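Local coordinates for predicted metal-dependent phosphohydrolase (Magnetospirillum magnetotacticum MS-1, PDB 3KH1), which is predicted to be a metal-dependent phosphohydrolase of the HD-domain family and may act as a 5'-deoxynucleotidase, at the interface of chains A and B. Numbering follows the deposited sequence. Chains: chain A/B, Predicted metal-dependent phosphohydrolase.

Contact 1: the interface of chains A and B. Residues chain A 32, 39, 43, 46-47, 144, 148; chain B 21, 24, 42.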
ATOM      1  N   LEU A  32      11.713  -3.589   9.654  1.00  8.78           N
ATOM      2  CA  LEU A  32      12.120  -4.027   8.317  1.00  9.25           C
ATOM      3  C   LEU A  32      13.071  -5.233   8.443  1.00  8.81           C
ATOM      4  O   LEU A  32      13.756  -5.427   9.435  1.00  9.62           O
ATOM      5  CB  LEU A  32      12.817  -2.888   7.567  1.00  9.65           C
ATOM      6  CG  LEU A  32      11.902  -1.895   6.827  1.00 12.99           C
ATOM      7  CD1 LEU A  32      10.685  -1.448   7.534  1.00 15.46           C
ATOM      8  CD2 LEU A  32      12.710  -0.815   6.132  1.00 11.74           C
ATOM      9  N   GLU A  39       8.766  -0.628  10.820  1.00  9.93           N
ATOM     10  CA  GLU A  39       7.797  -0.495   9.755  1.00  9.78           C
ATOM     11  C   GLU A  39       6.689   0.481  10.082  1.00  9.15           C
ATOM     12  O   GLU A  39       6.250   0.539  11.248  1.00  9.80           O
ATOM     13  CB  GLU A  39       7.181  -1.910   9.523  1.00 11.80           C
ATOM     14  CG  GLU A  39       6.433  -2.065   8.298  1.00 12.74           C
ATOM     15  CD  GLU A  39       5.804  -3.443   8.176  1.00 10.20           C
ATOM     16  OE1 GLU A  39       5.177  -3.967   9.141  1.00 10.07           O
ATOM     17  OE2 GLU A  39       5.833  -3.910   7.061  1.00 12.11           O
ATOM     18  N   GLU A  43       3.301   1.318   4.743  1.00  9.32           N
ATOM     19  CA  GLU A  43       4.130   0.336   4.020  1.00  9.07           C
ATOM     20  C   GLU A  43       3.770  -1.090   4.453  1.00  9.23           C
ATOM     21  O   GLU A  43       3.845  -1.992   3.640  1.00  8.44           O
ATOM     22  CB  GLU A  43       5.564   0.627   4.136  1.00 13.34           C
ATOM     23  CG  GLU A  43       6.047   0.480   5.452  1.00 11.09           C
ATOM     24  CD  GLU A  43       7.484   1.184   5.719  1.00 12.99           C
ATOM     25  OE1 GLU A  43       8.128   1.835   4.863  1.00 15.90           O
ATOM     26  OE2 GLU A  43       7.873   1.065   6.827  1.00 10.54           O
ATOM     27  N   TRP A  46       0.724  -1.826   2.293  1.00  8.27           N
ATOM     28  CA  TRP A  46       1.239  -2.156   0.959  1.00  8.50           C
ATOM     29  C   TRP A  46       1.664  -3.617   0.904  1.00  8.53           C
ATOM     30  O   TRP A  46       1.315  -4.342  -0.028  1.00  8.99           O
ATOM     31  CB  TRP A  46       2.453  -1.256   0.600  1.00  8.43           C
ATOM     32  CG  TRP A  46       3.176  -1.790  -0.612  1.00  8.32           C
ATOM     33  CD1 TRP A  46       2.789  -1.635  -1.885  1.00  9.16           C
ATOM     34  CD2 TRP A  46       4.360  -2.578  -0.615  1.00  8.32           C
ATOM     35  NE1 TRP A  46       3.616  -2.302  -2.714  1.00  8.68           N
ATOM     36  CE2 TRP A  46       4.611  -2.893  -1.953  1.00  8.46           C
ATOM     37  CE3 TRP A  46       5.211  -3.036   0.378  1.00  9.29           C
ATOM     38  CZ2 TRP A  46       5.672  -3.692  -2.349  1.00  9.36           C
ATOM     39  CZ3 TRP A  46       6.320  -3.802  -0.021  1.00  8.99           C
ATOM     40  CH2 TRP A  46       6.529  -4.130  -1.370  1.00  9.81           C
ATOM     41  N   HIS A  47       2.448  -4.034   1.864  1.00  8.39           N
ATOM     42  CA  HIS A  47       3.055  -5.339   1.819  1.00  8.62           C
ATOM     43  C   HIS A  47       2.046  -6.445   1.902  1.00  8.44           C
ATOM     44  O   HIS A  47       2.065  -7.387   1.105  1.00  8.58           O
ATOM     45  CB  HIS A  47       4.054  -5.446   2.968  1.00  8.77           C
ATOM     46  CG  HIS A  47       5.163  -6.434   2.757  1.00  9.24           C
ATOM     47  ND1 HIS A  47       6.167  -6.588   3.681  1.00  9.72           N
ATOM     48  CD2 HIS A  47       5.423  -7.317   1.759  1.00  9.99           C
ATOM     49  CE1 HIS A  47       7.025  -7.497   3.235  1.00  9.87           C
ATOM     50  NE2 HIS A  47       6.616  -7.944   2.066  1.00  9.86           N
ATOM     51  N   GLN A 144       2.757 -11.954   8.072  1.00 10.37           N
ATOM     52  CA  GLN A 144       3.858 -11.076   7.705  1.00 10.56           C
ATOM     53  C   GLN A 144       4.823 -10.720   8.863  1.00  9.57           C
ATOM     54  O   GLN A 144       6.057 -10.746   8.659  1.00 10.09           O
ATOM     55  CB  GLN A 144       3.352  -9.855   6.942  1.00  9.87           C
ATOM     56  CG  GLN A 144       4.419  -8.875   6.420  1.00 10.82           C
ATOM     57  CD  GLN A 144       4.689  -7.721   7.338  1.00 10.50           C
ATOM     58  OE1 GLN A 144       4.277  -7.698   8.515  1.00 11.32           O
ATOM     59  NE2 GLN A 144       5.326  -6.673   6.765  1.00 11.19           N
ATOM     60  N   HIS A 148       8.944 -11.320   9.213  1.00  9.59           N
ATOM     61  CA  HIS A 148       9.931 -10.275   9.560  1.00  9.42           C
ATOM     62  C   HIS A 148      10.725 -10.616  10.811  1.00 10.07           C
ATOM     63  O   HIS A 148      11.944 -10.434  10.823  1.00 10.90           O
ATOM     64  CB  HIS A 148       9.242  -8.932   9.714  1.00  9.05           C
ATOM     65  CG  HIS A 148       8.986  -8.252   8.407  1.00  8.70           C
ATOM     66  ND1 HIS A 148       9.416  -6.986   8.162  1.00 10.50           N
ATOM     67  CD2 HIS A 148       8.379  -8.682   7.262  1.00  9.84           C
ATOM     68  CE1 HIS A 148       9.116  -6.669   6.912  1.00  9.44           C
ATOM     69  NE2 HIS A 148       8.495  -7.679   6.334  1.00 10.05           N
TER
ATOM     70  N   ASP B  21      10.289  -6.423   0.646  1.00  9.50           N
ATOM     71  CA  ASP B  21      10.422  -5.523   1.774  1.00  8.96           C
ATOM     72  C   ASP B  21      11.380  -4.364   1.461  1.00  9.10           C
ATOM     73  O   ASP B  21      11.220  -3.247   1.978  1.00  9.15           O
ATOM     74  CB  ASP B  21      10.935  -6.289   2.987  1.00  9.28           C
ATOM     75  CG  ASP B  21      11.121  -5.412   4.246  1.00  9.67           C
ATOM     76  OD1 ASP B  21      10.103  -4.833   4.670  1.00  9.57           O
ATOM     77  OD2 ASP B  21      12.230  -5.313   4.801  1.00 11.00           O
ATOM     78  N   LYS B  24      10.502  -0.588   0.640  1.00  8.64           N
ATOM     79  CA  LYS B  24      10.320   0.375   1.722  1.00  8.49           C
ATOM     80  C   LYS B  24      11.539   1.268   1.956  1.00  9.18           C
ATOM     81  O   LYS B  24      11.411   2.298   2.632  1.00 10.38           O
ATOM     82  CB  LYS B  24       9.969  -0.377   3.013  1.00  8.69           C
ATOM     83  CG  LYS B  24       8.673  -1.194   2.904  1.00  9.07           C
ATOM     84  CD  LYS B  24       8.471  -2.148   4.075  1.00  8.74           C
ATOM     85  CE  LYS B  24       7.373  -3.155   3.849  1.00  9.13           C
ATOM     86  NZ  LYS B  24       7.365  -4.231   4.873  1.00 10.06           N
ATOM     87  N   ALA B  42       7.216   2.120  -1.251  1.00  8.95           N
ATOM     88  CA  ALA B  42       6.215   1.197  -0.785  1.00  9.09           C
ATOM     89  C   ALA B  42       5.012   1.936  -0.271  1.00  8.25           C
ATOM     90  O   ALA B  42       3.865   1.645  -0.666  1.00  8.85           O
ATOM     91  CB  ALA B  42       6.775   0.247   0.278  1.00  9.38           C
TER

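Contact 2: the interface of chains A and B. Residues chain A 55, 58, 143, 147, 181, 184; chain B 10, 13-14.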
ATOM      1  N   LEU A  55      -0.452 -14.568  -3.028  1.00 12.00           N
ATOM      2  CA  LEU A  55      -0.757 -15.795  -2.273  1.00 12.30           C
ATOM      3  C   LEU A  55      -2.215 -16.199  -2.430  1.00 13.77           C
ATOM      4  O   LEU A  55      -2.711 -17.034  -1.685  1.00 13.69           O
ATOM      5  CB  LEU A  55      -0.380 -15.597  -0.793  1.00 12.08           C
ATOM      6  CG  LEU A  55       1.122 -15.336  -0.542  1.00 13.02           C
ATOM      7  CD1 LEU A  55       1.370 -15.104   0.930  1.00 13.34           C
ATOM      8  CD2 LEU A  55       2.027 -16.493  -1.066  1.00 14.24           C
ATOM      9  N   TYR A  58      -3.859 -19.773  -2.156  1.00 16.38           N
ATOM     10  CA  TYR A  58      -3.977 -20.427  -0.844  1.00 16.78           C
ATOM     11  C   TYR A  58      -5.303 -20.060  -0.111  1.00 17.95           C
ATOM     12  O   TYR A  58      -5.542 -20.630   0.958  1.00 20.99           O
ATOM     13  CB  TYR A  58      -2.722 -20.145   0.021  1.00 17.28           C
ATOM     14  CG  TYR A  58      -1.448 -20.554  -0.709  1.00 15.29           C
ATOM     15  CD1 TYR A  58      -1.162 -21.904  -0.988  1.00 16.66           C
ATOM     16  CD2 TYR A  58      -0.569 -19.604  -1.203  1.00 16.35           C
ATOM     17  CE1 TYR A  58      -0.048 -22.281  -1.713  1.00 17.13           C
ATOM     18  CE2 TYR A  58       0.552 -19.979  -1.953  1.00 14.97           C
ATOM     19  CZ  TYR A  58       0.809 -21.306  -2.178  1.00 16.90           C
ATOM     20  OH  TYR A  58       1.874 -21.733  -2.897  1.00 17.09           O
ATOM     21  N   LEU A 143       0.654 -13.332   9.305  1.00 11.04           N
ATOM     22  CA  LEU A 143       1.837 -14.051   8.791  1.00 10.14           C
ATOM     23  C   LEU A 143       3.019 -13.134   8.616  1.00  9.62           C
ATOM     24  O   LEU A 143       4.164 -13.489   8.920  1.00 10.20           O
ATOM     25  CB  LEU A 143       1.469 -14.647   7.447  1.00 10.48           C
ATOM     26  CG  LEU A 143       2.575 -15.371   6.667  1.00 10.40           C
ATOM     27  CD1 LEU A 143       3.181 -16.544   7.473  1.00 13.81           C
ATOM     28  CD2 LEU A 143       2.080 -15.880   5.301  1.00 12.94           C
ATOM     29  N   LEU A 147       7.244 -13.541   9.374  1.00  9.81           N
ATOM     30  CA  LEU A 147       8.291 -13.463   8.356  1.00 10.82           C
ATOM     31  C   LEU A 147       9.362 -12.483   8.749  1.00 10.44           C
ATOM     32  O   LEU A 147      10.570 -12.769   8.634  1.00 10.86           O
ATOM     33  CB  LEU A 147       7.702 -13.081   6.997  1.00 10.74           C
ATOM     34  CG  LEU A 147       6.655 -14.009   6.353  1.00 10.52           C
ATOM     35  CD1 LEU A 147       6.152 -13.441   5.029  1.00 12.59           C
ATOM     36  CD2 LEU A 147       7.188 -15.378   6.104  1.00 14.55           C
ATOM     37  N   LEU A 181      -0.817 -21.896   4.582  1.00 15.77           N
ATOM     38  CA  LEU A 181      -0.047 -20.809   5.189  1.00 14.09           C
ATOM     39  C   LEU A 181       0.103 -21.022   6.692  1.00 14.41           C
ATOM     40  O   LEU A 181       1.150 -20.673   7.258  1.00 14.29           O
ATOM     41  CB  LEU A 181      -0.622 -19.434   4.841  1.00 14.39           C
ATOM     42  CG  LEU A 181      -0.676 -19.049   3.365  1.00 15.86           C
ATOM     43  CD1 LEU A 181      -1.323 -17.673   3.279  1.00 15.56           C
ATOM     44  CD2 LEU A 181       0.693 -19.122   2.649  1.00 17.84           C
ATOM     45  N   TYR A 184       2.947 -23.417   7.081  1.00 14.45           N
ATOM     46  CA  TYR A 184       4.196 -22.693   6.858  1.00 14.19           C
ATOM     47  C   TYR A 184       4.607 -21.927   8.075  1.00 13.11           C
ATOM     48  O   TYR A 184       5.754 -21.976   8.526  1.00 13.23           O
ATOM     49  CB  TYR A 184       4.084 -21.804   5.631  1.00 14.32           C
ATOM     50  CG  TYR A 184       5.350 -21.081   5.304  1.00 13.50           C
ATOM     51  CD1 TYR A 184       5.624 -19.836   5.842  1.00 14.61           C
ATOM     52  CD2 TYR A 184       6.307 -21.661   4.480  1.00 14.85           C
ATOM     53  CE1 TYR A 184       6.837 -19.211   5.590  1.00 14.05           C
ATOM     54  CE2 TYR A 184       7.481 -20.981   4.179  1.00 15.11           C
ATOM     55  CZ  TYR A 184       7.741 -19.769   4.748  1.00 13.24           C
ATOM     56  OH  TYR A 184       8.916 -19.107   4.465  1.00 14.41           O
TER
ATOM     57  N   LEU B  10       5.929 -22.521  -2.929  1.00 18.46           N
ATOM     58  CA  LEU B  10       5.686 -21.589  -1.820  1.00 17.29           C
ATOM     59  C   LEU B  10       7.005 -20.942  -1.373  1.00 16.98           C
ATOM     60  O   LEU B  10       7.027 -19.779  -1.012  1.00 15.68           O
ATOM     61  CB  LEU B  10       4.992 -22.296  -0.668  1.00 17.01           C
ATOM     62  CG  LEU B  10       4.592 -21.447   0.522  1.00 17.14           C
ATOM     63  CD1 LEU B  10       3.734 -20.277   0.068  1.00 17.80           C
ATOM     64  CD2 LEU B  10       3.909 -22.299   1.609  1.00 19.82           C
ATOM     65  N   GLN B  13       7.645 -18.092  -3.720  1.00 14.32           N
ATOM     66  CA  GLN B  13       6.722 -17.014  -3.390  1.00 13.37           C
ATOM     67  C   GLN B  13       7.133 -16.262  -2.135  1.00 12.85           C
ATOM     68  O   GLN B  13       7.170 -15.031  -2.119  1.00 12.45           O
ATOM     69  CB  GLN B  13       5.295 -17.532  -3.298  1.00 14.42           C
ATOM     70  CG  GLN B  13       4.793 -18.020  -4.645  1.00 15.08           C
ATOM     71  CD  GLN B  13       3.561 -18.891  -4.514  1.00 15.88           C
ATOM     72  OE1 GLN B  13       3.428 -19.643  -3.545  1.00 16.41           O
ATOM     73  NE2 GLN B  13       2.639 -18.766  -5.460  1.00 16.79           N
HETATM   74  N   MSE B  14       7.501 -16.987  -1.100  1.00 12.83           N
HETATM   75  CA  MSE B  14       7.951 -16.353   0.122  1.00 12.79           C
HETATM   76  C   MSE B  14       9.261 -15.603  -0.052  1.00 13.19           C
HETATM   77  O   MSE B  14       9.455 -14.572   0.590  1.00 13.16           O
HETATM   78  CB  MSE B  14       8.090 -17.374   1.242  1.00 13.06           C
HETATM   79  CG  MSE B  14       6.806 -17.874   1.739  1.00 16.12           C
HETATM   80 SE   MSE B  14       5.576 -16.396   2.463  0.75 14.17          SE
HETATM   81  CE  MSE B  14       4.169 -17.629   2.847  1.00 23.89           C
TER

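Contact 1: the interface of chains A and B
B:Lys24 runs from chain B into a polar pocket of chain A, built on the HD-domain fold of this predicted phosphohydrolase. The lysine sits on the 3-10 helix 20-25, and its chain is extended beyond CG (chi2 169°), which carries NZ to A:Glu39 and A:His47. CB of B:Lys24 lies 3.4 Å from the carboxylate oxygen OE1 of A:Glu43. CG and CD of B:Lys24 then pass obliquely over the CB and CG methylenes of A:Glu43, CG coming within 3.8 Å of CB. CE of B:Lys24 goes by the benzo rim of A:Trp46, 4.1 Å from CZ3. At the tip, the amine nitrogen NZ of B:Lys24 gives a hydrogen bond and salt bridge of 2.7 Å to OE2 of A:Glu39, on the anti side of the carboxylate. NZ of B:Lys24 also gives a 2.9 Å hydrogen bond to ND1 of A:His47, from 37° out of the ring plane. Within its own chain, NZ of B:Lys24 makes a 2.8 Å hydrogen bond and salt bridge to OD1 of B:Asp21, nearly along the C-O axis. NE2 of A:Gln144 gives hydrogen bonds to ND1 of A:His47 and to OE2 of A:Glu39, the latter on the syn side, so it should steady both. The methyl CB of B:Ala42 rests over one face of the A:Trp46 ring, 3.6 Å above its plane and toward the rim. An alanine in place of B:Lys24 would probably leave the carboxylates of A:Glu39 and B:Asp21 without their shared positive mate and open a gap beside A:Glu43.

Contact 2: the interface of chains A and B
B:Met14, a selenomethionine whose selenium stands in for the sulphur of the natural methionine, has CG anti to its carbonyl carbon and bends at chi2 (-59°), turning its methyl CE in among chain A side chains of this HD-domain protein. A:Tyr184 has CG anti to the backbone N (chi1 -177°), which brings its ring alongside that bend. The A:Tyr184 ring receives CE of B:Met14 over one face, toward the rim, 4.0 Å above the plane. CG of B:Met14 meets the phenol end, 3.7 Å from CZ of A:Tyr184. CE of B:Met14 also meets CD2 of A:Leu143 tip to tip at 3.7 Å, and CD2 of A:Leu181 comes obliquely to it. SE of B:Met14 lies across the end of A:Leu147, 4.0 Å from CD1 and nearly as near to CD2. This apolar nest is made by helices 132-151 and 179-195 of chain A, and it receives helix 8-19 of chain B. One turn back on that helix, B:Leu10 splits its two methyls. CD1 of B:Leu10 goes to CE2 of A:Tyr58 at 3.8 Å, and CD2 goes to CD2 of A:Tyr184. Beside these apolar contacts, the phenol OH of A:Tyr58 gives a 2.7 Å hydrogen bond to the amide oxygen OE1 of B:Gln13. The donor lies in the carbonyl plane on a lone pair, with a C=O to donor angle of 137°. The two groups meet tip to tip, planes nearly perpendicular, with OE1 at the ring edge. A:Leu55 passes antiparallel to B:Gln13.

The C-alpha centres of contact 1 and contact 2 lie about 15 Å apart, and both belong to one two-fold symmetric interface. Helix 132-151 of chain A serves both: A:Gln144 and A:His148 face contact 1, A:Leu143 and A:Leu147 contact 2. Helix 41-54 of both chains enters contact 1, and A:Leu55 of contact 2 comes just after it. From chain B, helix 8-19 supplies contact 2, and the following 3-10 helix 20-25 contact 1. The N-terminal stretch of one subunit thus lies along the other, charged groups prominent in one patch. This suggests a dimer, though the structure alone does not show its state in solution.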